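Local coordinates for ARO (armadillo repeats only protein) (Plasmodium falciparum Santa Lucia, PDB 5EWP) that probably serves as an armadillo-repeat protein-binding scaffold in the translocation and attachment of rhoptries to the apical pole of the parasite, at residues Thr173-Leu178 and Tyr199-Phe204; Pro131-Gly136 and Ala149-Asn154; Leu158-Lys163 and Ile212-Glu217. All coordinates share one frame; numbering follows the deposited sequence.

Contact 1: residues Thr173-Leu178 and Tyr199-Phe204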
loop_
_atom_site.group_PDB
_atom_site.type_symbol
_atom_site.label_atom_id
_atom_site.label_comp_id
_atom_site.label_asym_id
_atom_site.label_seq_id
_atom_site.Cartn_x
_atom_site.Cartn_y
_atom_site.Cartn_z
ATOM N N THR A 173 -14.846 5.308 2.429
ATOM C CA THR A 173 -14.662 6.599 3.080
ATOM C C THR A 173 -13.236 7.120 2.889
ATOM O O THR A 173 -13.039 8.259 2.469
ATOM C CB THR A 173 -14.975 6.521 4.579
ATOM O OG1 THR A 173 -16.282 5.960 4.764
ATOM C CG2 THR A 173 -14.914 7.916 5.210
ATOM N N GLN A 174 -12.245 6.276 3.160
ATOM C CA GLN A 174 -10.860 6.710 3.044
ATOM C C GLN A 174 -10.473 6.986 1.593
ATOM O O GLN A 174 -9.784 7.965 1.312
ATOM C CB GLN A 174 -9.920 5.682 3.660
ATOM C CG GLN A 174 -10.114 5.509 5.135
ATOM C CD GLN A 174 -10.207 6.838 5.858
ATOM O OE1 GLN A 174 -9.368 7.720 5.672
ATOM N NE2 GLN A 174 -11.244 6.995 6.668
ATOM N N LEU A 175 -10.912 6.134 0.662
ATOM C CA LEU A 175 -10.607 6.374 -0.743
ATOM C C LEU A 175 -11.167 7.675 -1.246
ATOM O O LEU A 175 -10.505 8.414 -1.979
ATOM C CB LEU A 175 -11.156 5.260 -1.641
ATOM C CG LEU A 175 -10.326 4.043 -1.955
ATOM C CD1 LEU A 175 -11.073 3.209 -3.019
ATOM C CD2 LEU A 175 -8.955 4.505 -2.452
ATOM N N VAL A 176 -12.418 7.933 -0.883
ATOM C CA VAL A 176 -13.092 9.135 -1.330
ATOM C C VAL A 176 -12.366 10.347 -0.758
ATOM O O VAL A 176 -12.204 11.358 -1.435
ATOM C CB VAL A 176 -14.588 9.122 -0.942
ATOM C CG1 VAL A 176 -15.214 10.494 -1.142
ATOM C CG2 VAL A 176 -15.328 8.081 -1.771
ATOM N N ASN A 177 -11.891 10.236 0.480
ATOM C CA ASN A 177 -11.105 11.313 1.071
ATOM C C ASN A 177 -9.803 11.596 0.333
ATOM O O ASN A 177 -9.302 12.723 0.353
ATOM C CB ASN A 177 -10.786 11.007 2.533
ATOM C CG ASN A 177 -11.997 11.135 3.425
ATOM O OD1 ASN A 177 -13.073 11.534 2.975
ATOM N ND2 ASN A 177 -11.831 10.798 4.699
ATOM N N LEU A 178 -9.256 10.592 -0.341
ATOM C CA LEU A 178 -8.044 10.815 -1.117
ATOM C C LEU A 178 -8.311 11.701 -2.328
ATOM O O LEU A 178 -7.376 12.202 -2.943
ATOM C CB LEU A 178 -7.418 9.485 -1.566
ATOM C CG LEU A 178 -6.855 8.618 -0.430
ATOM C CD1 LEU A 178 -6.230 7.318 -0.934
ATOM C CD2 LEU A 178 -5.865 9.393 0.383
ATOM N N TYR A 199 -9.315 6.117 -10.225
ATOM C CA TYR A 199 -9.211 4.794 -10.838
ATOM C C TYR A 199 -9.522 3.680 -9.844
ATOM O O TYR A 199 -10.099 2.658 -10.206
ATOM C CB TYR A 199 -7.825 4.606 -11.440
ATOM C CG TYR A 199 -7.519 5.567 -12.566
ATOM C CD1 TYR A 199 -8.517 6.008 -13.436
ATOM C CD2 TYR A 199 -6.226 6.033 -12.761
ATOM C CE1 TYR A 199 -8.222 6.893 -14.472
ATOM C CE2 TYR A 199 -5.925 6.910 -13.785
ATOM C CZ TYR A 199 -6.916 7.338 -14.632
ATOM O OH TYR A 199 -6.574 8.215 -15.636
ATOM N N HIS A 200 -9.121 3.861 -8.588
ATOM C CA HIS A 200 -9.438 2.861 -7.577
ATOM C C HIS A 200 -10.953 2.734 -7.383
ATOM O O HIS A 200 -11.481 1.631 -7.262
ATOM C CB HIS A 200 -8.763 3.203 -6.237
ATOM C CG HIS A 200 -7.264 3.219 -6.289
ATOM N ND1 HIS A 200 -6.537 2.495 -7.213
ATOM C CD2 HIS A 200 -6.353 3.882 -5.528
ATOM C CE1 HIS A 200 -5.245 2.701 -7.011
ATOM N NE2 HIS A 200 -5.108 3.543 -6.000
ATOM N N LEU A 201 -11.643 3.871 -7.330
ATOM C CA LEU A 201 -13.087 3.873 -7.149
ATOM C C LEU A 201 -13.801 3.197 -8.320
ATOM O O LEU A 201 -14.731 2.421 -8.117
ATOM C CB LEU A 201 -13.590 5.305 -6.964
ATOM C CG LEU A 201 -13.209 5.914 -5.611
ATOM C CD1 LEU A 201 -13.426 7.431 -5.611
ATOM C CD2 LEU A 201 -13.992 5.244 -4.483
ATOM N N GLU A 202 -13.344 3.471 -9.537
ATOM C CA GLU A 202 -13.886 2.791 -10.704
ATOM C C GLU A 202 -13.690 1.280 -10.594
ATOM O O GLU A 202 -14.611 0.506 -10.882
ATOM C CB GLU A 202 -13.236 3.318 -11.986
ATOM C CG GLU A 202 -13.656 4.732 -12.353
ATOM C CD GLU A 202 -13.080 5.186 -13.684
ATOM O OE1 GLU A 202 -11.946 4.777 -14.012
ATOM O OE2 GLU A 202 -13.762 5.955 -14.399
ATOM N N ASP A 203 -12.497 0.860 -10.169
ATOM C CA ASP A 203 -12.193 -0.563 -10.048
ATOM C C ASP A 203 -13.027 -1.247 -8.977
ATOM O O ASP A 203 -13.295 -2.449 -9.056
ATOM C CB ASP A 203 -10.697 -0.765 -9.770
ATOM C CG ASP A 203 -9.843 -0.439 -10.985
ATOM O OD1 ASP A 203 -10.428 -0.231 -12.076
ATOM O OD2 ASP A 203 -8.604 -0.405 -10.870
ATOM N N PHE A 204 -13.432 -0.477 -7.978
ATOM C CA PHE A 204 -14.346 -0.956 -6.952
ATOM C C PHE A 204 -15.745 -1.163 -7.539
ATOM O O PHE A 204 -16.387 -2.178 -7.296
ATOM C CB PHE A 204 -14.417 0.041 -5.786
ATOM C CG PHE A 204 -15.294 -0.404 -4.651
ATOM C CD1 PHE A 204 -14.822 -1.297 -3.707
ATOM C CD2 PHE A 204 -16.581 0.089 -4.516
ATOM C CE1 PHE A 204 -15.624 -1.715 -2.648
ATOM C CE2 PHE A 204 -17.387 -0.305 -3.459
ATOM C CZ PHE A 204 -16.914 -1.215 -2.521
#
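Leu175 and Val176 meet His200 and Leu201 through carbon alone, and the shortest polar bond nearby is a salt bridge on the flank of helix 192-205 that faces helix 142-156, where Asp203 OD2 takes Arg153 NE. Across the contact itself Leu175 lies at the middle, with its CA 7.3 Å from the CA of Leu201. The two leucine side chains slide past each other in opposite directions, so that one methyl, Leu201 CD2, rests 3.8 Å from Leu175 CD1 and also comes against Leu175 CB. The same methyl meets Val176 CG2 at 4.1 Å, here with the side chains nearly perpendicular; it thus fits between two successive residues of the facing helix. The CB of Leu201 does not aim straight at that helix, but CG lies anti to the carbonyl carbon (chi1 -72°) and carries CD2 over to it. The two methyls of Leu175, CD1 and CD2, also straddle His200 CB, each 4.0 Å away, and Leu175 CD2 reaches the imidazole edge near the ring plane, 4.1 Å from His200 CD2. The helix axes approach to 10.3 Å and run 145° apart, roughly antiparallel. Around this buried seam, Phe166 of helix 160-168 packs on Leu175, Leu246 of helix 237-250 on Leu201, and helix 142-156 on His200 through Gln150 and Arg153, which places the pairing of helices 171-177 and 192-205 inside the armadillo stack, between the helices before and after it.

Contact 2: residues Pro131-Gly136 and Ala149-Asn154; sequences PYLISG and AQTCRN
Leu133 and Ile134 pack on Thr151 and Cys152, and the apolar contacts centre on one sulfur. Cys152 SG touches Leu133 CB at 3.6 Å and Ile134 CG1 at 4.1 Å, held toward the facing helix by a chi1 of -73° that sets it anti to the carbonyl carbon. Beside it, Leu133 CD1 meets the methyl CG2 of Thr151 at 3.7 Å, the two side chains crossing at about a right angle. Thr151 is divided between two roles: CG2 faces the leucine, while OG1 is hydrogen-bonded to Ala147 O one turn earlier in its own helix, which satisfies the hydroxyl beside an apolar seam.

Further polar bonds lie away from the seam. Arg153 NH1 donates to Asn154 OD1 at 2.9 Å, with the oxygen almost in the guanidinium plane and the donor tilted 20° from the carbonyl plane; the guanidinium has Asp203 as a second partner. Asn154 ND2 is bonded to Ser114 OG, so both ends of this buried amide are engaged and its rotation is fixed.

The axes pass 9.1 Å apart and cross at -142°. Phe166 of helix 160-168 touches both Ile134 and Cys152, helix 87-95 lies against Tyr132, and helix 192-205 packs on the other flank of helix 142-156 through His200.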
loop_
_atom_site.group_PDB
_atom_site.type_symbol
_atom_site.label_atom_id
_atom_site.label_comp_id
_atom_site.label_asym_id
_atom_site.label_seq_id
_atom_site.Cartn_x
_atom_site.Cartn_y
_atom_site.Cartn_z
ATOM N N PRO A 131 -7.686 -3.944 7.281
ATOM C CA PRO A 131 -7.934 -2.861 8.250
ATOM C C PRO A 131 -6.714 -1.959 8.455
ATOM O O PRO A 131 -6.866 -0.737 8.612
ATOM C CB PRO A 131 -8.262 -3.610 9.547
ATOM C CG PRO A 131 -8.773 -4.924 9.111
ATOM C CD PRO A 131 -8.005 -5.268 7.849
ATOM N N TYR A 132 -5.523 -2.551 8.441
ATOM C CA TYR A 132 -4.290 -1.784 8.638
ATOM C C TYR A 132 -4.017 -0.909 7.425
ATOM O O TYR A 132 -3.635 0.248 7.554
ATOM C CB TYR A 132 -3.106 -2.717 8.892
ATOM C CG TYR A 132 -3.313 -3.577 10.105
ATOM C CD1 TYR A 132 -3.121 -3.066 11.380
ATOM C CD2 TYR A 132 -3.754 -4.894 9.979
ATOM C CE1 TYR A 132 -3.333 -3.849 12.501
ATOM C CE2 TYR A 132 -3.968 -5.684 11.097
ATOM C CZ TYR A 132 -3.752 -5.152 12.357
ATOM O OH TYR A 132 -3.960 -5.921 13.475
ATOM N N LEU A 133 -4.219 -1.465 6.235
ATOM C CA LEU A 133 -3.974 -0.701 5.022
ATOM C C LEU A 133 -4.984 0.436 4.877
ATOM O O LEU A 133 -4.643 1.520 4.398
ATOM C CB LEU A 133 -4.016 -1.619 3.811
ATOM C CG LEU A 133 -2.925 -2.694 3.760
ATOM C CD1 LEU A 133 -3.253 -3.682 2.657
ATOM C CD2 LEU A 133 -1.562 -2.073 3.533
ATOM N N ILE A 134 -6.233 0.188 5.278
ATOM C CA ILE A 134 -7.250 1.229 5.222
ATOM C C ILE A 134 -6.927 2.346 6.205
ATOM O O ILE A 134 -7.055 3.531 5.886
ATOM C CB ILE A 134 -8.659 0.663 5.510
ATOM C CG1 ILE A 134 -9.114 -0.192 4.329
ATOM C CG2 ILE A 134 -9.664 1.790 5.736
ATOM C CD1 ILE A 134 -10.376 -1.022 4.599
ATOM N N SER A 135 -6.483 1.963 7.398
ATOM C CA SER A 135 -6.060 2.946 8.385
ATOM C C SER A 135 -4.914 3.799 7.826
ATOM O O SER A 135 -4.857 5.018 8.047
ATOM C CB SER A 135 -5.643 2.238 9.680
ATOM O OG SER A 135 -5.410 3.164 10.723
ATOM N N GLY A 136 -4.021 3.151 7.081
ATOM C CA GLY A 136 -2.868 3.807 6.480
ATOM C C GLY A 136 -3.204 4.870 5.446
ATOM O O GLY A 136 -2.425 5.790 5.214
ATOM N N ALA A 149 -3.507 2.733 -0.503
ATOM C CA ALA A 149 -4.661 2.729 -1.404
ATOM C C ALA A 149 -4.453 1.758 -2.564
ATOM O O ALA A 149 -5.364 1.004 -2.914
ATOM C CB ALA A 149 -4.941 4.133 -1.927
ATOM N N GLN A 150 -3.256 1.775 -3.147
ATOM C CA GLN A 150 -2.932 0.878 -4.265
ATOM C C GLN A 150 -2.999 -0.582 -3.835
ATOM O O GLN A 150 -3.505 -1.416 -4.564
ATOM C CB GLN A 150 -1.543 1.180 -4.830
ATOM C CG GLN A 150 -1.178 0.341 -6.066
ATOM C CD GLN A 150 -2.011 0.701 -7.284
ATOM O OE1 GLN A 150 -2.682 -0.155 -7.888
ATOM N NE2 GLN A 150 -1.965 1.969 -7.663
ATOM N N THR A 151 -2.459 -0.891 -2.663
ATOM C CA THR A 151 -2.462 -2.268 -2.174
ATOM C C THR A 151 -3.882 -2.748 -1.904
ATOM O O THR A 151 -4.252 -3.872 -2.259
ATOM C CB THR A 151 -1.596 -2.389 -0.904
ATOM O OG1 THR A 151 -0.325 -1.815 -1.196
ATOM C CG2 THR A 151 -1.378 -3.850 -0.533
ATOM N N CYS A 152 -4.683 -1.891 -1.281
ATOM C CA CYS A 152 -6.108 -2.202 -1.098
ATOM C C CYS A 152 -6.777 -2.536 -2.415
ATOM O O CYS A 152 -7.529 -3.506 -2.507
ATOM C CB CYS A 152 -6.853 -1.043 -0.460
ATOM S SG CYS A 152 -6.460 -0.856 1.291
ATOM N N ARG A 153 -6.526 -1.713 -3.427
ATOM C CA ARG A 153 -7.145 -1.929 -4.734
ATOM C C ARG A 153 -6.660 -3.230 -5.354
ATOM O O ARG A 153 -7.458 -3.996 -5.920
ATOM C CB ARG A 153 -6.869 -0.756 -5.667
ATOM C CG ARG A 153 -7.364 -0.963 -7.114
ATOM C CD ARG A 153 -6.261 -1.507 -8.009
ATOM N NE ARG A 153 -6.756 -1.839 -9.344
ATOM C CZ ARG A 153 -6.124 -2.645 -10.185
ATOM N NH1 ARG A 153 -4.984 -3.209 -9.823
ATOM N NH2 ARG A 153 -6.630 -2.891 -11.387
ATOM N N ASN A 154 -5.355 -3.480 -5.261
ATOM C CA ASN A 154 -4.801 -4.704 -5.855
ATOM C C ASN A 154 -5.432 -5.939 -5.236
ATOM O O ASN A 154 -5.631 -6.960 -5.915
ATOM C CB ASN A 154 -3.271 -4.734 -5.720
ATOM C CG ASN A 154 -2.580 -3.712 -6.639
ATOM O OD1 ASN A 154 -3.199 -3.169 -7.549
ATOM N ND2 ASN A 154 -1.294 -3.475 -6.412
#

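Contact 3: residues Leu158-Lys163 and Ile212-Glu217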
loop_
_atom_site.group_PDB
_atom_site.type_symbol
_atom_site.label_atom_id
_atom_site.label_comp_id
_atom_site.label_asym_id
_atom_site.label_seq_id
_atom_site.Cartn_x
_atom_site.Cartn_y
_atom_site.Cartn_z
ATOM N N LEU A 158 -9.950 -8.527 -6.915
ATOM C CA LEU A 158 -9.920 -9.961 -7.205
ATOM C C LEU A 158 -11.200 -10.715 -6.827
ATOM O O LEU A 158 -11.482 -11.785 -7.382
ATOM C CB LEU A 158 -8.724 -10.594 -6.493
ATOM C CG LEU A 158 -7.354 -10.138 -6.992
ATOM C CD1 LEU A 158 -6.282 -10.825 -6.164
ATOM C CD2 LEU A 158 -7.173 -10.450 -8.477
ATOM N N ASP A 159 -11.999 -10.154 -5.926
ATOM C CA ASP A 159 -13.145 -10.889 -5.388
ATOM C C ASP A 159 -14.213 -9.950 -4.831
ATOM O O ASP A 159 -13.916 -9.013 -4.092
ATOM C CB ASP A 159 -12.659 -11.854 -4.308
ATOM C CG ASP A 159 -13.670 -12.917 -3.946
ATOM O OD1 ASP A 159 -14.864 -12.615 -3.747
ATOM O OD2 ASP A 159 -13.242 -14.087 -3.843
ATOM N N LYS A 160 -15.464 -10.199 -5.195
ATOM C CA LYS A 160 -16.562 -9.393 -4.674
ATOM C C LYS A 160 -16.608 -9.383 -3.146
ATOM O O LYS A 160 -16.964 -8.366 -2.529
ATOM C CB LYS A 160 -17.899 -9.891 -5.232
ATOM C CG LYS A 160 -19.071 -9.061 -4.759
ATOM C CD LYS A 160 -20.391 -9.555 -5.344
ATOM C CE LYS A 160 -21.538 -8.690 -4.848
ATOM N NZ LYS A 160 -22.831 -9.012 -5.502
ATOM N N LYS A 161 -16.259 -10.511 -2.527
ATOM C CA LYS A 161 -16.249 -10.572 -1.067
ATOM C C LYS A 161 -15.188 -9.650 -0.480
ATOM O O LYS A 161 -15.368 -9.111 0.618
ATOM C CB LYS A 161 -16.024 -12.000 -0.576
ATOM C CG LYS A 161 -17.196 -12.930 -0.871
ATOM C CD LYS A 161 -16.862 -14.362 -0.511
ATOM C CE LYS A 161 -18.121 -15.176 -0.274
ATOM N NZ LYS A 161 -18.845 -14.699 0.942
ATOM N N TYR A 162 -14.095 -9.453 -1.213
ATOM C CA TYR A 162 -13.023 -8.567 -0.728
ATOM C C TYR A 162 -13.506 -7.117 -0.765
ATOM O O TYR A 162 -13.232 -6.332 0.152
ATOM C CB TYR A 162 -11.746 -8.713 -1.554
ATOM C CG TYR A 162 -11.114 -10.087 -1.540
ATOM C CD1 TYR A 162 -11.612 -11.115 -0.738
ATOM C CD2 TYR A 162 -10.001 -10.351 -2.332
ATOM C CE1 TYR A 162 -11.016 -12.398 -0.750
ATOM C CE2 TYR A 162 -9.401 -11.607 -2.348
ATOM C CZ TYR A 162 -9.907 -12.618 -1.557
ATOM O OH TYR A 162 -9.287 -13.849 -1.603
ATOM N N LYS A 163 -14.232 -6.771 -1.827
ATOM C CA LYS A 163 -14.833 -5.443 -1.952
ATOM C C LYS A 163 -15.847 -5.190 -0.841
ATOM O O LYS A 163 -15.899 -4.092 -0.284
ATOM C CB LYS A 163 -15.498 -5.268 -3.318
ATOM C CG LYS A 163 -14.515 -5.169 -4.477
ATOM C CD LYS A 163 -15.239 -5.095 -5.802
ATOM C CE LYS A 163 -14.283 -4.877 -6.958
ATOM N NZ LYS A 163 -15.064 -4.774 -8.236
ATOM N N ILE A 212 -21.371 -2.845 -10.830
ATOM C CA ILE A 212 -22.015 -3.571 -9.739
ATOM C C ILE A 212 -22.895 -2.619 -8.931
ATOM O O ILE A 212 -22.383 -1.719 -8.270
ATOM C CB ILE A 212 -20.979 -4.238 -8.818
ATOM C CG1 ILE A 212 -19.983 -5.043 -9.648
ATOM C CG2 ILE A 212 -21.665 -5.111 -7.769
ATOM C CD1 ILE A 212 -20.637 -6.163 -10.454
ATOM N N PRO A 213 -24.228 -2.802 -9.004
ATOM C CA PRO A 213 -25.188 -1.865 -8.405
ATOM C C PRO A 213 -24.932 -1.554 -6.935
ATOM O O PRO A 213 -24.958 -0.379 -6.569
ATOM C CB PRO A 213 -26.530 -2.582 -8.580
ATOM C CG PRO A 213 -26.341 -3.399 -9.817
ATOM C CD PRO A 213 -24.906 -3.872 -9.761
ATOM N N GLU A 214 -24.698 -2.578 -6.117
ATOM C CA GLU A 214 -24.388 -2.386 -4.698
ATOM C C GLU A 214 -23.233 -1.417 -4.465
ATOM O O GLU A 214 -23.284 -0.572 -3.564
ATOM C CB GLU A 214 -24.045 -3.717 -4.030
ATOM C CG GLU A 214 -23.827 -3.592 -2.525
ATOM C CD GLU A 214 -23.437 -4.905 -1.868
ATOM O OE1 GLU A 214 -23.569 -5.966 -2.524
ATOM O OE2 GLU A 214 -22.990 -4.875 -0.697
ATOM N N PHE A 215 -22.178 -1.580 -5.258
ATOM C CA PHE A 215 -20.946 -0.812 -5.077
ATOM C C PHE A 215 -21.094 0.554 -5.727
ATOM O O PHE A 215 -20.524 1.539 -5.257
ATOM C CB PHE A 215 -19.740 -1.573 -5.649
ATOM C CG PHE A 215 -19.496 -2.903 -4.985
ATOM C CD1 PHE A 215 -19.883 -3.117 -3.670
ATOM C CD2 PHE A 215 -18.881 -3.931 -5.674
ATOM C CE1 PHE A 215 -19.665 -4.344 -3.053
ATOM C CE2 PHE A 215 -18.669 -5.161 -5.075
ATOM C CZ PHE A 215 -19.062 -5.371 -3.765
ATOM N N LEU A 216 -21.881 0.621 -6.797
ATOM C CA LEU A 216 -22.236 1.920 -7.363
ATOM C C LEU A 216 -22.906 2.775 -6.292
ATOM O O LEU A 216 -22.555 3.940 -6.098
ATOM C CB LEU A 216 -23.161 1.770 -8.572
ATOM C CG LEU A 216 -23.545 3.115 -9.196
ATOM C CD1 LEU A 216 -22.350 3.742 -9.909
ATOM C CD2 LEU A 216 -24.718 2.946 -10.149
ATOM N N GLU A 217 -23.837 2.173 -5.558
ATOM C CA GLU A 217 -24.583 2.895 -4.536
ATOM C C GLU A 217 -23.682 3.272 -3.368
ATOM O O GLU A 217 -23.838 4.337 -2.768
ATOM C CB GLU A 217 -25.759 2.058 -4.035
#
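Phe215 lays the outer end of its ring against two lysine chains one helical turn apart. The Lys163 and Phe215 side chains run about perpendicular, and Lys163 CD approaches the ring obliquely, 3.5 Å from Phe215 CE2, with Lys163 CB 3.6 Å from Phe215 CZ. Lys160 adds its CG, 3.8 Å from Phe215 CZ, so the aliphatic parts of both lysines pack on the aromatic carbons. The extended Lys163 chain carries NZ past the ring to the backbone oxygens of Asp203, Phe204 and Leu206, where hydrogen bonds hold the ammonium at the end of helix 192-205. Lys160, also extended, runs outward to the surface; its NZ stays 4.3 Å from Glu214 OE1, too far for a salt bridge, although the opposite charges probably attract weakly. Helix 160-168 is capped by Asp159, whose OD1 accepts from Lys161 N at 2.8 Å, while Ile212 merely occupies the position before helix 213-220. Phe204 meets the Phe215 ring with the planes about 45° apart. The contact thus joins the beginnings of these two helices beside the C-terminal end of helix 192-205, apolar packing between helices as expected of an armadillo alpha-solenoid.

Contacts 1 and 2 are buried, obliquely antiparallel helix pairs, whereas contact 3 has its centre about 20 Å from the centre of the chain and is partly buried, with two exposed residues among the four that touch. Contact 2 is the most central and relies on a cysteine sulfur; contact 1 uses leucine and valine methyls beside a histidine; contact 3 replaces these with long lysine chains on a phenylalanine. No two contacts have a helix in common. Contact 1 touches both of the others, through Leu178 on Ala149 and through Lys163 at the backbone end of 199-204, while contacts 2 and 3 only adjoin in sequence. Contact 1 is nested within the loop that contact 3 closes; contact 2 precedes both.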